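PDB 2RIH: conserved protein with 2 CBS domains from Pyrobaculum aerophilum, which binds AMP through its paired CBS domains, which form a Bateman module, and may serve as a sensor of AMP. Local coordinates for residues I59-A64 with M74-S79. Sequence-based numbering, arbitrary orientation.
Sequences ILRAVA and MPIANS
The nearest CA atoms across the contact are those of Ala62 and Ile76, 7.4 Å apart, where the last turns of helix 56-64 face a short 3-10 turn closed by the backbone hydrogen bond from Ala77 N to Met74 O (2.9 Å). Ile76 reaches across this gap with its longer branch: CG1 sits between the backbone N and the carbonyl carbon (chi1 72°) and, with chi2 extended at 163°, carries CD1 to the helix surface. There CD1 lies 4.4 Å from Ala62 CB and equally far from Ile59 CG1, so its methyl rests loosely between residues one helical turn apart. Ile24 and Leu67 also touch Ile76, while Ile59 turns away to pack on helix 24-34. The segment before strand 82-84 runs along strand 50-55 of the first CBS unit, Asn78 backbone-bonded to Val53, and here packs against helix 56-64. Arg61 runs past Ile76 in the opposite direction. Its chain is extended to CD and then bends at chi3 (47°), placing the guanidinium edge beside the 3-10 turn, with NH1 3.2 Å from Ile76 O and 3.6 Å from Ile76 CB. Asp58 OD1 accepts a hydrogen bond from Asn78 ND2 and forms a long, weak ion pair with Arg61 NH1. The Arg61 contacts are tentative, belonging to one of two conformers; all three residues bind AMP in a structure of this protein, although this chain holds none.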
loop_
_atom_site.group_PDB
_atom_site.type_symbol
_atom_site.label_atom_id
_atom_site.label_comp_id
_atom_site.label_asym_id
_atom_site.label_seq_id
_atom_site.Cartn_x
_atom_site.Cartn_y
_atom_site.Cartn_z
ATOM N N ILE A 59 -5.555 2.668 -9.411
ATOM C CA ILE A 59 -4.908 2.361 -10.683
ATOM C C ILE A 59 -4.900 0.843 -10.928
ATOM O O ILE A 59 -5.109 0.385 -12.059
ATOM C CB ILE A 59 -3.486 2.969 -10.716
ATOM C CG1 ILE A 59 -3.601 4.502 -10.804
ATOM C CG2 ILE A 59 -2.660 2.381 -11.884
ATOM C CD1 ILE A 59 -2.363 5.271 -10.386
ATOM N N LEU A 60 -4.669 0.071 -9.864
ATOM C CA LEU A 60 -4.705 -1.383 -9.932
ATOM C C LEU A 60 -6.062 -1.854 -10.471
ATOM O O LEU A 60 -6.129 -2.684 -11.381
ATOM C CB LEU A 60 -4.460 -1.973 -8.531
ATOM C CG LEU A 60 -4.320 -3.485 -8.366
ATOM C CD1 LEU A 60 -2.926 -3.921 -8.765
ATOM C CD2 LEU A 60 -4.595 -3.901 -6.911
ATOM N N ARG A 61 -7.135 -1.320 -9.888
ATOM C CA ARG A 61 -8.498 -1.654 -10.308
ATOM C C ARG A 61 -8.746 -1.263 -11.767
ATOM O O ARG A 61 -9.419 -1.989 -12.508
ATOM C CB ARG A 61 -9.523 -0.974 -9.391
ATOM C CG ARG A 61 -10.976 -1.166 -9.828
ATOM C CD ARG A 61 -11.966 -0.496 -8.877
ATOM N NE ARG A 61 -11.574 0.871 -8.541
ATOM C CZ ARG A 61 -11.686 1.923 -9.349
ATOM N NH1 ARG A 61 -11.284 3.115 -8.919
ATOM N NH2 ARG A 61 -12.184 1.801 -10.580
ATOM N N ALA A 62 -8.196 -0.118 -12.173
ATOM C CA ALA A 62 -8.293 0.376 -13.547
ATOM C C ALA A 62 -7.691 -0.615 -14.538
ATOM O O ALA A 62 -8.280 -0.897 -15.578
ATOM C CB ALA A 62 -7.588 1.733 -13.668
ATOM N N VAL A 63 -6.511 -1.127 -14.199
ATOM C CA VAL A 63 -5.819 -2.148 -14.974
ATOM C C VAL A 63 -6.681 -3.424 -15.072
ATOM O O VAL A 63 -6.920 -3.924 -16.163
ATOM C CB VAL A 63 -4.436 -2.477 -14.334
ATOM C CG1 VAL A 63 -3.786 -3.691 -14.992
ATOM C CG2 VAL A 63 -3.508 -1.271 -14.404
ATOM N N ALA A 64 -7.148 -3.921 -13.926
ATOM C CA ALA A 64 -7.999 -5.120 -13.857
ATOM C C ALA A 64 -9.247 -5.008 -14.735
ATOM O O ALA A 64 -9.674 -5.997 -15.340
ATOM C CB ALA A 64 -8.403 -5.412 -12.389
ATOM N N MET A 74 -10.186 11.343 -12.779
ATOM C CA MET A 74 -11.269 11.710 -11.853
ATOM C C MET A 74 -12.336 10.620 -11.664
ATOM O O MET A 74 -12.738 10.360 -10.526
ATOM C CB MET A 74 -11.918 13.055 -12.226
ATOM C CG MET A 74 -12.959 13.550 -11.199
ATOM S SD MET A 74 -12.314 13.754 -9.513
ATOM C CE MET A 74 -11.513 15.346 -9.690
ATOM N N PRO A 75 -12.819 9.994 -12.757
ATOM C CA PRO A 75 -13.771 8.888 -12.579
ATOM C C PRO A 75 -13.288 7.718 -11.695
ATOM O O PRO A 75 -14.115 7.008 -11.152
ATOM C CB PRO A 75 -14.031 8.412 -14.014
ATOM C CG PRO A 75 -13.762 9.603 -14.857
ATOM C CD PRO A 75 -12.602 10.291 -14.187
ATOM N N ILE A 76 -11.982 7.512 -11.548
ATOM C CA ILE A 76 -11.496 6.437 -10.670
ATOM C C ILE A 76 -11.105 6.965 -9.281
ATOM O O ILE A 76 -10.701 6.197 -8.411
ATOM C CB ILE A 76 -10.338 5.626 -11.304
ATOM C CG1 ILE A 76 -9.027 6.418 -11.359
ATOM C CG2 ILE A 76 -10.738 5.152 -12.689
ATOM C CD1 ILE A 76 -7.810 5.551 -11.571
ATOM N N ALA A 77 -11.246 8.275 -9.094
ATOM C CA ALA A 77 -10.837 8.958 -7.870
ATOM C C ALA A 77 -11.835 8.785 -6.725
ATOM O O ALA A 77 -12.992 8.418 -6.931
ATOM C CB ALA A 77 -10.625 10.445 -8.170
ATOM N N ASN A 78 -11.366 9.066 -5.515
ATOM C CA ASN A 78 -12.173 8.976 -4.303
ATOM C C ASN A 78 -12.168 10.311 -3.585
ATOM O O ASN A 78 -11.278 11.127 -3.796
ATOM C CB ASN A 78 -11.597 7.911 -3.370
ATOM C CG ASN A 78 -11.523 6.557 -4.019
ATOM O OD1 ASN A 78 -12.546 5.971 -4.361
ATOM N ND2 ASN A 78 -10.315 6.057 -4.210
ATOM N N SER A 79 -13.166 10.528 -2.734
ATOM C CA SER A 79 -13.234 11.742 -1.925
ATOM C C SER A 79 -12.069 11.763 -0.935
ATOM O O SER A 79 -11.729 10.720 -0.370
ATOM C CB SER A 79 -14.560 11.819 -1.174
ATOM O OG SER A 79 -14.757 13.113 -0.651
#